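2-oxoglutarate carboxylase small subunit (Hydrogenobacter thermophilus, PDB 7KCT) is a biotin carboxylase-type ATP-grasp subunit that binds adenosine-5'-diphosphate, bicarbonate and magnesium ions and pairs with a second copy of itself. Local coordinates at residues A[84-89]-A[97-102]; A[102-107]-A[112-117]; A[413-418]-A[432-437]; A[406-411]-A[438-443]; A[215-220]-A[290-295]. All coordinates share one frame; numbering follows the deposited sequence.

Contacts 1 and 2 follow one another along helix 97-105 in the N-terminal region: the first is buried and wholly apolar, the second lies at the surface and turns on a carboxylate-indole hydrogen bond. Contacts 3 and 4, both partly buried, make a similar pair on helix 404-417, their centres about 9 Å apart, with contact 3 nested inside the loop that contact 4 closes. Each sets an apolar pair beside an acid and a base, in a salt bridge only in contact 4, and both touch the second subunit. Contact 5 is buried in the ATP-grasp region, where apolar packing between strands adjoins a bound adenosine-5'-diphosphate. Contacts 1 and 3 lie about 39 Å apart between centres.

Contact 1 (A[84-89]-A[97-102]); sequences EAIHPG and EHFARL
Strand residues 85-87 and the helical segment 97-102 face each other without a backbone hydrogen bond, the closest alpha carbons, those of P88 and A100, being 9.2 Å apart. Side chains therefore make the contact, and F99 supplies the whole helical share of it. Its ring is sent toward the strand by a first torsion that sets CG anti to the backbone N (chi1 -177°). The far end of the ring meets I86: CZ of F99 lies 3.7 Å from CG2 of I86 and 4.0 Å from CD1 of I86, so both the short branch and the tip of the long branch of the isoleucine rest against one ring carbon. P88 comes to the ring edge, near its plane, with CB 4.3 Å from CE2 of F99. Where the strand gives way to loop, H87 points away from the helix, and its ND1 accepts a bond from N of G89 (3.0 Å, 163°) in the plane of the imidazole. NE2 of H87 is bonded to Q320, so both ring nitrogens have partners. Around F99, helix 71-81 adds the apolar side chains A71, I74 and V75. Strand 85-87, helix 97-105 and strand 109-110 form a beta-alpha-beta unit, and the contact is the strand-to-helix packing of that crossover in the Rossmann-like parallel sheet of the biotin carboxylase N-terminal domain.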
# COMPACT_ATOMS: atom_id res chain seq x y z
N GLU A 84 11.04 -24.13 14.69
CA GLU A 84 12.32 -24.53 14.13
C GLU A 84 13.28 -23.36 13.96
O GLU A 84 14.48 -23.58 13.73
CB GLU A 84 12.08 -25.27 12.80
CG GLU A 84 11.03 -26.43 12.96
CD GLU A 84 10.56 -27.10 11.65
OE1 GLU A 84 10.50 -26.42 10.61
OE2 GLU A 84 10.23 -28.31 11.68
N ALA A 85 12.79 -22.13 14.06
CA ALA A 85 13.56 -20.95 13.75
C ALA A 85 12.98 -19.77 14.50
O ALA A 85 11.80 -19.76 14.86
CB ALA A 85 13.58 -20.65 12.23
N ILE A 86 13.84 -18.78 14.75
CA ILE A 86 13.51 -17.57 15.49
C ILE A 86 13.91 -16.37 14.65
O ILE A 86 15.06 -16.29 14.18
CB ILE A 86 14.21 -17.49 16.86
CG1 ILE A 86 13.71 -18.56 17.82
CG2 ILE A 86 13.97 -16.14 17.61
CD1 ILE A 86 14.36 -18.56 19.17
N HIS A 87 12.98 -15.44 14.47
CA HIS A 87 13.33 -14.19 13.83
C HIS A 87 13.44 -13.10 14.90
O HIS A 87 12.44 -12.87 15.61
CB HIS A 87 12.30 -13.80 12.76
CG HIS A 87 12.81 -12.73 11.84
ND1 HIS A 87 13.33 -11.56 12.33
CD2 HIS A 87 12.86 -12.63 10.49
CE1 HIS A 87 13.70 -10.79 11.33
NE2 HIS A 87 13.42 -11.42 10.20
N PRO A 88 14.59 -12.44 15.11
CA PRO A 88 14.70 -11.46 16.20
C PRO A 88 14.22 -10.05 15.88
O PRO A 88 14.25 -9.19 16.77
CB PRO A 88 16.21 -11.45 16.46
CG PRO A 88 16.80 -11.53 15.10
CD PRO A 88 15.86 -12.53 14.36
N GLY A 89 13.81 -9.77 14.66
CA GLY A 89 13.44 -8.40 14.29
C GLY A 89 14.64 -7.46 14.32
O GLY A 89 15.74 -7.81 13.86
N GLU A 97 25.13 -11.67 20.19
CA GLU A 97 25.84 -12.87 19.76
C GLU A 97 25.50 -14.05 20.63
O GLU A 97 25.44 -15.18 20.15
CB GLU A 97 27.37 -12.63 19.76
CG GLU A 97 27.93 -12.21 21.10
N HIS A 98 25.26 -13.81 21.91
CA HIS A 98 24.93 -14.91 22.81
C HIS A 98 23.57 -15.55 22.49
O HIS A 98 23.43 -16.78 22.54
CB HIS A 98 24.92 -14.42 24.23
CG HIS A 98 24.52 -15.48 25.19
ND1 HIS A 98 23.46 -15.34 26.05
CD2 HIS A 98 25.03 -16.72 25.41
CE1 HIS A 98 23.33 -16.45 26.77
NE2 HIS A 98 24.28 -17.30 26.40
N PHE A 99 22.55 -14.72 22.19
CA PHE A 99 21.27 -15.26 21.73
C PHE A 99 21.46 -16.08 20.45
O PHE A 99 20.98 -17.22 20.36
CB PHE A 99 20.28 -14.11 21.53
CG PHE A 99 18.86 -14.54 21.12
CD1 PHE A 99 18.16 -15.51 21.82
CD2 PHE A 99 18.22 -13.91 20.05
CE1 PHE A 99 16.86 -15.88 21.45
CE2 PHE A 99 16.92 -14.26 19.69
CZ PHE A 99 16.25 -15.26 20.39
N ALA A 100 22.18 -15.53 19.47
CA ALA A 100 22.33 -16.21 18.18
C ALA A 100 23.06 -17.56 18.31
O ALA A 100 22.72 -18.54 17.62
CB ALA A 100 23.08 -15.28 17.22
N ARG A 101 24.03 -17.61 19.21
CA ARG A 101 24.81 -18.81 19.50
C ARG A 101 24.04 -19.81 20.37
O ARG A 101 24.20 -21.01 20.20
CB ARG A 101 26.13 -18.44 20.20
CG ARG A 101 27.03 -19.70 20.35
CD ARG A 101 28.45 -19.38 20.74
NE ARG A 101 28.63 -19.37 22.18
CZ ARG A 101 28.82 -20.48 22.91
NH1 ARG A 101 28.85 -21.68 22.33
NH2 ARG A 101 28.99 -20.40 24.23
N LEU A 102 23.26 -19.34 21.35
CA LEU A 102 22.37 -20.24 22.07
C LEU A 102 21.40 -20.93 21.11
O LEU A 102 21.22 -22.16 21.19
CB LEU A 102 21.65 -19.47 23.16
CG LEU A 102 20.88 -20.29 24.18
CD1 LEU A 102 21.82 -21.25 24.96
CD2 LEU A 102 20.16 -19.35 25.15

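Contact 2 (A[102-107]-A[112-117]); sequences LCEEKG and GPHWKV
E104 reaches from helix 97-105 to the indole edge of W115, where NE1 of W115 donates to OE2 of E104 over 3.1 Å. The bond is bent, 143° at the hydrogen, and the donor stands well above the carboxylate plane, which is almost perpendicular to the indole. An extended chain with CG anti to the backbone N (chi1 177°) carries the carboxylate of E104 across. Its other oxygen, OE1, approaches NE2 of H114 at 3.6 Å without a hydrogen bond. H114 is the N-cap of helix 115-120: its ND1 accepts from N of K116 at 2.9 Å, nearly straight at 173°. The same ND1 lies over one face of the W115 indole, toward the rim, with CG of K116 on that face too. The first of the two helices ends in a Schellman motif at G107, and the chain passes through strand 109-110 before the cap. W115 also packs on A100 and R101 of helix 97-105, while H114 touches Y277.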
# COMPACT_ATOMS: atom_id res chain seq x y z
N LEU A 102 23.26 -19.34 21.35
CA LEU A 102 22.37 -20.24 22.07
C LEU A 102 21.40 -20.93 21.11
O LEU A 102 21.22 -22.16 21.19
CB LEU A 102 21.65 -19.47 23.16
CG LEU A 102 20.88 -20.29 24.18
CD1 LEU A 102 21.82 -21.25 24.96
CD2 LEU A 102 20.16 -19.35 25.15
N CYS A 103 20.85 -20.20 20.14
CA CYS A 103 20.00 -20.85 19.14
C CYS A 103 20.72 -22.01 18.48
O CYS A 103 20.17 -23.12 18.39
CB CYS A 103 19.57 -19.86 18.05
SG CYS A 103 18.32 -18.68 18.60
N GLU A 104 21.97 -21.78 18.03
CA GLU A 104 22.73 -22.83 17.38
C GLU A 104 22.95 -24.01 18.33
O GLU A 104 22.77 -25.16 17.94
CB GLU A 104 24.09 -22.30 16.89
CG GLU A 104 24.98 -23.36 16.26
CD GLU A 104 26.29 -22.78 15.71
OE1 GLU A 104 26.39 -22.57 14.49
OE2 GLU A 104 27.22 -22.57 16.50
N GLU A 105 23.35 -23.76 19.56
CA GLU A 105 23.61 -24.88 20.46
C GLU A 105 22.38 -25.74 20.69
O GLU A 105 22.51 -26.94 20.93
CB GLU A 105 24.15 -24.36 21.77
CG GLU A 105 25.53 -23.68 21.61
N LYS A 106 21.19 -25.15 20.62
CA LYS A 106 19.96 -25.86 20.91
C LYS A 106 19.29 -26.40 19.67
O LYS A 106 18.19 -26.94 19.78
CB LYS A 106 18.99 -24.94 21.65
CG LYS A 106 19.53 -24.44 22.97
CD LYS A 106 19.78 -25.55 23.94
CE LYS A 106 19.75 -25.02 25.36
NZ LYS A 106 20.14 -26.06 26.35
N GLY A 107 19.89 -26.22 18.50
CA GLY A 107 19.30 -26.72 17.28
C GLY A 107 18.20 -25.87 16.69
O GLY A 107 17.41 -26.38 15.88
N GLY A 112 19.25 -14.71 10.64
CA GLY A 112 20.23 -13.65 10.78
C GLY A 112 21.59 -14.20 10.36
O GLY A 112 21.68 -15.33 9.87
N PRO A 113 22.65 -13.40 10.45
CA PRO A 113 23.97 -13.87 10.01
C PRO A 113 24.55 -14.77 11.10
O PRO A 113 24.03 -14.87 12.21
CB PRO A 113 24.78 -12.56 9.81
CG PRO A 113 24.16 -11.58 10.75
CD PRO A 113 22.66 -11.97 10.84
N HIS A 114 25.64 -15.46 10.78
CA HIS A 114 26.27 -16.30 11.79
C HIS A 114 26.61 -15.53 13.05
O HIS A 114 27.06 -14.38 13.01
CB HIS A 114 27.53 -16.93 11.18
CG HIS A 114 28.02 -18.10 11.96
ND1 HIS A 114 28.78 -17.96 13.10
CD2 HIS A 114 27.69 -19.41 11.89
CE1 HIS A 114 29.02 -19.15 13.61
NE2 HIS A 114 28.34 -20.04 12.92
N TRP A 115 26.45 -16.19 14.20
CA TRP A 115 26.78 -15.50 15.43
C TRP A 115 28.24 -15.02 15.51
O TRP A 115 28.49 -14.10 16.26
CB TRP A 115 26.49 -16.37 16.65
CG TRP A 115 27.40 -17.56 16.80
CD1 TRP A 115 27.18 -18.83 16.33
CD2 TRP A 115 28.67 -17.60 17.48
NE1 TRP A 115 28.24 -19.65 16.67
CE2 TRP A 115 29.16 -18.93 17.38
CE3 TRP A 115 29.43 -16.66 18.18
CZ2 TRP A 115 30.38 -19.33 17.93
CZ3 TRP A 115 30.65 -17.06 18.72
CH2 TRP A 115 31.10 -18.39 18.61
N LYS A 116 29.19 -15.59 14.80
CA LYS A 116 30.55 -15.10 14.87
C LYS A 116 30.70 -13.75 14.20
O LYS A 116 31.58 -12.95 14.57
CB LYS A 116 31.50 -16.06 14.19
CG LYS A 116 31.88 -17.29 14.90
CD LYS A 116 32.81 -18.04 13.94
CE LYS A 116 32.76 -19.54 14.24
NZ LYS A 116 34.15 -20.09 14.33
N VAL A 117 29.97 -13.53 13.10
CA VAL A 117 30.00 -12.22 12.43
C VAL A 117 29.30 -11.16 13.27
O VAL A 117 29.73 -10.01 13.33
CB VAL A 117 29.41 -12.31 11.02
CG1 VAL A 117 29.65 -11.01 10.29
CG2 VAL A 117 30.03 -13.45 10.29

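Contact 3 (A[413-418]-A[432-437]); sequences SALETY and NIMKDK
The end of helix 404-417 (segment 413-418) and the end of helix 427-435 (segment 432-437) lie side by side with no backbone hydrogen bond between them, and two side chains from each make the contact. On the buried side L415 meets M434 at about a right angle, CD1 of L415 lying 3.9 Å from CG of M434. The methionine chain is bent at its second and third torsions, so it is the CG methylene, not the sulfur, that faces the leucine. Nearer solvent, E416 and K435 cross obliquely. OE2 of E416 is 3.7 Å from CE of K435 and 4.0 Å from NZ of K435, too far for a salt bridge, though the opposite charges probably attract weakly. The stronger partner of the glutamate is K31 of the second subunit, which forms a salt bridge with OE1. One residue on, T417 gives both its N and OG1 to the carbonyl oxygen of A414, each at 3.0 Å and from the same face of the carbonyl, and its hydroxyl also bonds R28 of the second subunit. L415 continues onto L397 of strand 393-401. The contact is thus helix-helix packing of the biotin carboxylase C-terminal domain, between helices 404-417 and 427-435, beside the subunit interface.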
# COMPACT_ATOMS: atom_id res chain seq x y z
N SER A 413 0.69 14.38 1.05
CA SER A 413 -0.75 14.15 0.98
C SER A 413 -1.20 12.97 1.85
O SER A 413 -2.32 12.97 2.37
CB SER A 413 -1.18 13.88 -0.46
OG SER A 413 -0.97 15.03 -1.24
N ALA A 414 -0.38 11.93 1.91
CA ALA A 414 -0.67 10.81 2.80
C ALA A 414 -0.63 11.27 4.25
O ALA A 414 -1.57 11.02 5.01
CB ALA A 414 0.34 9.68 2.55
N LEU A 415 0.40 12.04 4.61
CA LEU A 415 0.54 12.52 5.99
C LEU A 415 -0.62 13.43 6.41
O LEU A 415 -1.09 13.39 7.56
CB LEU A 415 1.85 13.28 6.10
CG LEU A 415 3.19 12.56 6.12
CD1 LEU A 415 4.33 13.53 5.89
CD2 LEU A 415 3.34 11.82 7.46
N GLU A 416 -1.04 14.29 5.51
CA GLU A 416 -2.15 15.20 5.81
C GLU A 416 -3.45 14.45 6.05
O GLU A 416 -4.36 14.99 6.67
CB GLU A 416 -2.29 16.19 4.66
CG GLU A 416 -1.29 17.35 4.71
CD GLU A 416 -1.24 18.10 3.38
OE1 GLU A 416 -1.79 17.59 2.38
OE2 GLU A 416 -0.59 19.15 3.29
N THR A 417 -3.55 13.21 5.60
CA THR A 417 -4.78 12.45 5.83
C THR A 417 -4.66 11.39 6.92
O THR A 417 -5.65 10.75 7.25
CB THR A 417 -5.27 11.81 4.53
OG1 THR A 417 -4.38 10.76 4.13
CG2 THR A 417 -5.37 12.83 3.44
N TYR A 418 -3.49 11.24 7.53
CA TYR A 418 -3.28 10.27 8.59
C TYR A 418 -3.74 10.89 9.91
O TYR A 418 -3.05 11.74 10.48
CB TYR A 418 -1.80 9.88 8.64
CG TYR A 418 -1.48 8.50 9.21
CD1 TYR A 418 -2.26 7.91 10.19
CD2 TYR A 418 -0.39 7.78 8.73
CE1 TYR A 418 -1.96 6.64 10.69
CE2 TYR A 418 -0.05 6.55 9.24
CZ TYR A 418 -0.83 5.97 10.22
OH TYR A 418 -0.48 4.70 10.68
N ASN A 432 5.52 19.50 7.39
CA ASN A 432 6.27 20.72 7.09
C ASN A 432 7.58 20.41 6.36
O ASN A 432 8.04 21.21 5.54
CB ASN A 432 6.56 21.50 8.38
CG ASN A 432 5.35 22.30 8.87
OD1 ASN A 432 4.43 22.56 8.13
ND2 ASN A 432 5.37 22.68 10.12
N ILE A 433 8.24 19.30 6.70
CA ILE A 433 9.42 18.89 5.95
C ILE A 433 9.08 18.67 4.49
O ILE A 433 9.77 19.16 3.58
CB ILE A 433 10.04 17.63 6.61
CG1 ILE A 433 10.45 17.94 8.06
CG2 ILE A 433 11.20 17.15 5.79
CD1 ILE A 433 11.01 16.74 8.85
N MET A 434 7.97 17.97 4.23
CA MET A 434 7.59 17.71 2.85
C MET A 434 7.26 19.01 2.10
O MET A 434 7.44 19.08 0.89
CB MET A 434 6.37 16.78 2.80
CG MET A 434 6.59 15.38 3.38
SD MET A 434 8.01 14.54 2.61
CE MET A 434 9.00 14.05 4.02
N LYS A 435 6.82 20.05 2.81
CA LYS A 435 6.56 21.34 2.18
C LYS A 435 7.80 22.24 2.09
O LYS A 435 7.73 23.33 1.50
CB LYS A 435 5.47 22.08 2.97
CG LYS A 435 4.09 21.48 2.90
CD LYS A 435 3.23 22.21 3.96
CE LYS A 435 1.78 21.88 3.80
NZ LYS A 435 0.97 22.48 4.90
N ASP A 436 8.89 21.87 2.73
CA ASP A 436 10.04 22.75 2.81
C ASP A 436 10.80 22.78 1.48
O ASP A 436 11.09 21.74 0.91
CB ASP A 436 10.95 22.30 3.93
CG ASP A 436 12.28 23.04 3.94
OD1 ASP A 436 12.26 24.27 4.11
OD2 ASP A 436 13.35 22.39 3.79
N LYS A 437 11.17 23.99 1.02
CA LYS A 437 11.84 24.10 -0.27
C LYS A 437 13.16 23.35 -0.29
O LYS A 437 13.51 22.73 -1.28
CB LYS A 437 12.13 25.55 -0.65
CG LYS A 437 12.60 25.83 -2.09
CD LYS A 437 13.06 27.31 -2.19
CE LYS A 437 13.05 27.72 -3.72
NZ LYS A 437 13.49 26.71 -4.66

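Contact 4 (A[406-411]-A[438-443]); sequences VAVDRM and DFRDGK
D409 and R440 form a salt bridge between helix 404-417 and helix 437-441, with NH1 of R440 2.7 Å from OD1 of D409 and 147° at the hydrogen. The carboxylate and guanidinium planes are only 15° apart; the nitrogen comes to the syn side of OD1, 30° out of the carboxylate plane. A bend at the third torsion of R440 turns its guanidinium toward the aspartate. Beside this bridge is V408, whose CG1 is 3.9 Å from CG of R440, so the aliphatic part of the arginine packs on the valine while its guanidinium pairs with D409. The other branch of V408 serves F439: CG2 is 4.0 Å from CE2 of the ring. Both helices belong to the biotin carboxylase C-terminal domain, and the shorter one finishes in a Schellman motif at G442, where N of G442 bonds O of F439 and N of K443 bonds O of D438. In the next shell, OD1 of D409 has a second salt bridge, to R412, which would help hold the carboxylate in place. V408 also rests on I343 of strand 341-351, while the ring of F439 meets those of W404 and F444. D409 also packs on E32 of the second subunit, which forms a salt bridge with NH2 of R410.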
# COMPACT_ATOMS: atom_id res chain seq x y z
N VAL A 406 7.07 13.91 -7.21
CA VAL A 406 5.79 13.22 -7.02
C VAL A 406 5.82 12.42 -5.74
O VAL A 406 4.79 12.28 -5.06
CB VAL A 406 5.48 12.35 -8.26
CG1 VAL A 406 4.07 11.69 -8.16
CG2 VAL A 406 5.68 13.22 -9.55
N ALA A 407 6.99 11.87 -5.37
CA ALA A 407 7.10 11.12 -4.13
C ALA A 407 6.91 12.04 -2.94
O ALA A 407 6.20 11.69 -1.99
CB ALA A 407 8.47 10.43 -4.08
N VAL A 408 7.52 13.22 -2.98
CA VAL A 408 7.32 14.21 -1.93
C VAL A 408 5.85 14.61 -1.82
O VAL A 408 5.29 14.68 -0.71
CB VAL A 408 8.21 15.44 -2.19
CG1 VAL A 408 7.95 16.51 -1.14
CG2 VAL A 408 9.69 15.06 -2.19
N ASP A 409 5.22 14.91 -2.97
CA ASP A 409 3.81 15.31 -2.99
C ASP A 409 2.92 14.18 -2.47
O ASP A 409 2.02 14.41 -1.65
CB ASP A 409 3.38 15.68 -4.42
CG ASP A 409 4.12 16.89 -5.01
OD1 ASP A 409 4.56 17.80 -4.26
OD2 ASP A 409 4.24 16.95 -6.24
N ARG A 410 3.25 12.95 -2.85
CA ARG A 410 2.47 11.80 -2.40
C ARG A 410 2.60 11.61 -0.90
O ARG A 410 1.62 11.29 -0.22
CB ARG A 410 2.92 10.55 -3.15
CG ARG A 410 2.26 9.26 -2.69
CD ARG A 410 2.43 8.23 -3.83
NE ARG A 410 1.53 8.61 -4.91
CZ ARG A 410 1.67 8.30 -6.19
NH1 ARG A 410 2.74 7.63 -6.62
NH2 ARG A 410 0.76 8.71 -7.05
N MET A 411 3.80 11.81 -0.34
CA MET A 411 3.99 11.67 1.10
C MET A 411 3.31 12.81 1.88
O MET A 411 2.69 12.57 2.93
CB MET A 411 5.49 11.62 1.44
CG MET A 411 5.79 11.60 2.92
SD MET A 411 5.26 10.10 3.82
CE MET A 411 6.50 8.95 3.29
N ASP A 438 13.98 23.47 0.77
CA ASP A 438 15.25 22.76 0.77
C ASP A 438 15.02 21.25 0.63
O ASP A 438 15.63 20.60 -0.22
CB ASP A 438 16.00 23.09 2.05
CG ASP A 438 16.72 24.45 1.98
OD1 ASP A 438 16.74 25.09 0.90
OD2 ASP A 438 17.25 24.89 3.02
N PHE A 439 14.13 20.67 1.44
CA PHE A 439 13.94 19.23 1.31
C PHE A 439 13.50 18.87 -0.10
O PHE A 439 14.07 17.96 -0.72
CB PHE A 439 12.93 18.72 2.34
CG PHE A 439 12.69 17.25 2.24
CD1 PHE A 439 13.55 16.36 2.85
CD2 PHE A 439 11.63 16.75 1.53
CE1 PHE A 439 13.34 14.96 2.73
CE2 PHE A 439 11.39 15.36 1.43
CZ PHE A 439 12.25 14.48 2.01
N ARG A 440 12.55 19.61 -0.65
CA ARG A 440 12.07 19.34 -2.00
C ARG A 440 13.19 19.42 -3.04
O ARG A 440 13.10 18.77 -4.08
CB ARG A 440 10.94 20.30 -2.38
CG ARG A 440 9.58 20.04 -1.76
CD ARG A 440 8.53 20.97 -2.42
NE ARG A 440 8.44 20.84 -3.88
CZ ARG A 440 7.62 20.00 -4.50
NH1 ARG A 440 6.83 19.21 -3.78
NH2 ARG A 440 7.58 19.92 -5.82
N ASP A 441 14.23 20.22 -2.78
CA ASP A 441 15.31 20.35 -3.75
C ASP A 441 16.46 19.37 -3.50
O ASP A 441 17.44 19.39 -4.24
CB ASP A 441 15.85 21.78 -3.76
CG ASP A 441 14.86 22.78 -4.37
OD1 ASP A 441 14.07 22.38 -5.25
OD2 ASP A 441 14.87 23.97 -3.96
N GLY A 442 16.34 18.49 -2.50
CA GLY A 442 17.41 17.54 -2.20
C GLY A 442 18.45 17.99 -1.22
O GLY A 442 19.35 17.19 -0.90
N LYS A 443 18.35 19.24 -0.72
CA LYS A 443 19.39 19.86 0.09
C LYS A 443 19.10 19.62 1.57
O LYS A 443 18.51 20.44 2.27
CB LYS A 443 19.50 21.33 -0.29
CG LYS A 443 19.49 21.57 -1.84
CD LYS A 443 19.33 23.08 -2.17
CE LYS A 443 19.84 23.42 -3.63
NZ LYS A 443 19.37 22.46 -4.72

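Contact 5 (A[215-220]-A[290-295]); sequences KHIEFQ and GNLYFI. With ADP (adenosine-5'-diphosphate), chain C.
The adenosine-5'-diphosphate pocket of the ATP-grasp region borders this contact, with H216 and I295 both lining it. ND1 of H216 is modelled 2.4 Å from O3' of the ligand, too short to be taken at face value; a hydrogen bond is likely, with either atom as the donor, but its length is doubtful. O3' lies near the plane of the imidazole, at its edge. NE2 of H216 is turned to OE1 of E218, a weak bond of 3.5 Å. I295 meets the ligand with the end of its long branch, CD1 standing 3.6 Å from O1A, and the same atom lies 4.4 Å from CE1 of H216. Away from the ligand the contact is purely apolar. CD2 of L292 is 4.1 Å both from CG2 of I217 and from CE1 of F219, and it approaches the phenyl ring at its edge. The axes of the two strand segments run at 72°, 8.7 Å apart at closest approach. In the antiparallel sheet, strand 278-286 lies between strands 215-223 and 292-298, and L292 also packs on its F284 and A286.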
# COMPACT_ATOMS: atom_id res chain seq x y z
N LYS A 215 26.07 13.84 5.14
CA LYS A 215 24.89 13.02 4.86
C LYS A 215 25.11 11.60 5.39
O LYS A 215 26.25 11.13 5.52
CB LYS A 215 24.60 13.03 3.36
CG LYS A 215 24.10 14.39 2.82
CD LYS A 215 23.76 14.28 1.34
CE LYS A 215 22.54 15.12 0.96
NZ LYS A 215 21.27 14.59 1.53
N HIS A 216 24.02 10.93 5.76
CA HIS A 216 24.07 9.55 6.22
C HIS A 216 23.57 8.68 5.08
O HIS A 216 22.37 8.67 4.76
CB HIS A 216 23.30 9.37 7.53
CG HIS A 216 23.33 7.96 8.07
ND1 HIS A 216 23.77 7.66 9.34
CD2 HIS A 216 22.90 6.79 7.54
CE1 HIS A 216 23.66 6.36 9.54
NE2 HIS A 216 23.13 5.81 8.47
N ILE A 217 24.49 7.95 4.45
CA ILE A 217 24.23 7.12 3.29
C ILE A 217 24.50 5.67 3.71
O ILE A 217 25.56 5.37 4.26
CB ILE A 217 25.12 7.52 2.09
CG1 ILE A 217 24.92 9.00 1.71
CG2 ILE A 217 24.89 6.61 0.96
CD1 ILE A 217 23.58 9.35 1.28
N GLU A 218 23.55 4.77 3.44
CA GLU A 218 23.73 3.39 3.91
C GLU A 218 23.36 2.41 2.81
O GLU A 218 22.44 2.67 2.02
CB GLU A 218 22.91 3.12 5.19
CG GLU A 218 21.44 3.19 4.94
CD GLU A 218 20.65 3.01 6.20
OE1 GLU A 218 21.25 3.14 7.29
OE2 GLU A 218 19.42 2.76 6.10
N PHE A 219 24.13 1.33 2.71
CA PHE A 219 23.97 0.32 1.68
C PHE A 219 23.39 -0.97 2.28
O PHE A 219 23.89 -1.48 3.28
CB PHE A 219 25.30 -0.04 1.00
CG PHE A 219 25.67 0.89 -0.11
CD1 PHE A 219 26.28 2.09 0.16
CD2 PHE A 219 25.39 0.58 -1.40
CE1 PHE A 219 26.60 2.96 -0.86
CE2 PHE A 219 25.72 1.46 -2.42
CZ PHE A 219 26.32 2.65 -2.13
N GLN A 220 22.42 -1.52 1.59
CA GLN A 220 21.73 -2.73 1.97
C GLN A 220 22.41 -3.91 1.30
O GLN A 220 22.59 -3.90 0.07
CB GLN A 220 20.28 -2.64 1.52
CG GLN A 220 19.43 -3.85 1.79
CD GLN A 220 19.16 -4.06 3.25
OE1 GLN A 220 18.46 -3.26 3.88
NE2 GLN A 220 19.71 -5.13 3.80
N GLY A 290 31.30 14.83 -1.68
CA GLY A 290 30.64 13.64 -2.21
C GLY A 290 31.29 12.30 -1.92
O GLY A 290 30.87 11.29 -2.52
N ASN A 291 32.26 12.23 -1.02
CA ASN A 291 33.00 11.01 -0.73
C ASN A 291 32.45 10.30 0.51
O ASN A 291 32.15 10.95 1.51
CB ASN A 291 34.48 11.33 -0.49
CG ASN A 291 35.16 11.97 -1.70
OD1 ASN A 291 35.17 11.40 -2.79
ND2 ASN A 291 35.66 13.18 -1.53
N LEU A 292 32.37 8.97 0.44
CA LEU A 292 31.83 8.15 1.52
C LEU A 292 32.91 7.53 2.39
O LEU A 292 33.93 7.04 1.88
CB LEU A 292 30.94 7.05 0.92
CG LEU A 292 29.47 7.39 0.67
CD1 LEU A 292 29.33 8.77 0.12
CD2 LEU A 292 28.83 6.35 -0.27
N TYR A 293 32.67 7.53 3.70
CA TYR A 293 33.50 6.88 4.70
C TYR A 293 32.65 5.99 5.61
O TYR A 293 31.64 6.45 6.18
CB TYR A 293 34.22 7.91 5.55
CG TYR A 293 34.96 8.94 4.72
CD1 TYR A 293 34.29 10.05 4.20
CD2 TYR A 293 36.32 8.80 4.45
CE1 TYR A 293 34.97 11.02 3.44
CE2 TYR A 293 37.02 9.78 3.71
CZ TYR A 293 36.33 10.87 3.19
OH TYR A 293 37.02 11.81 2.44
N PHE A 294 33.10 4.76 5.78
CA PHE A 294 32.34 3.78 6.54
C PHE A 294 32.38 4.15 7.99
O PHE A 294 33.41 4.61 8.50
CB PHE A 294 32.93 2.39 6.33
CG PHE A 294 32.44 1.35 7.31
CD1 PHE A 294 33.02 1.20 8.54
CD2 PHE A 294 31.38 0.51 6.96
CE1 PHE A 294 32.58 0.21 9.43
CE2 PHE A 294 30.93 -0.50 7.83
CZ PHE A 294 31.52 -0.64 9.07
N ILE A 295 31.25 3.99 8.66
CA ILE A 295 31.24 4.22 10.09
C ILE A 295 30.74 3.03 10.92
O ILE A 295 31.11 2.92 12.11
CB ILE A 295 30.40 5.47 10.45
CG1 ILE A 295 28.98 5.36 9.87
CG2 ILE A 295 31.16 6.77 9.96
CD1 ILE A 295 27.94 6.37 10.51
PB ADP C . 24.53 4.45 16.14
O1B ADP C . 23.95 4.96 17.42
O2B ADP C . 23.88 4.50 14.78
O3B ADP C . 25.41 3.23 16.29
PA ADP C . 26.37 5.61 14.36
O1A ADP C . 25.74 5.13 13.10
O2A ADP C . 27.89 5.64 14.41
O3A ADP C . 25.90 5.63 15.85
O5' ADP C . 26.22 7.43 13.93
C5' ADP C . 25.06 8.09 14.55
C4' ADP C . 24.81 9.25 13.67
O4' ADP C . 25.78 10.23 14.13
C3' ADP C . 25.09 8.97 12.24
O3' ADP C . 23.88 8.68 11.54
C2' ADP C . 25.52 10.37 11.82
O2' ADP C . 24.38 11.31 11.78
C1' ADP C . 26.34 10.87 12.98
N9 ADP C . 27.77 10.53 12.82
C8 ADP C . 28.44 9.33 13.09
N7 ADP C . 29.77 9.44 12.84
C5 ADP C . 29.94 10.74 12.36
C6 ADP C . 31.08 11.46 11.93
N6 ADP C . 32.30 10.85 11.91
N1 ADP C . 30.98 12.73 11.47
C2 ADP C . 29.73 13.25 11.53
N3 ADP C . 28.57 12.70 11.93
C4 ADP C . 28.71 11.42 12.35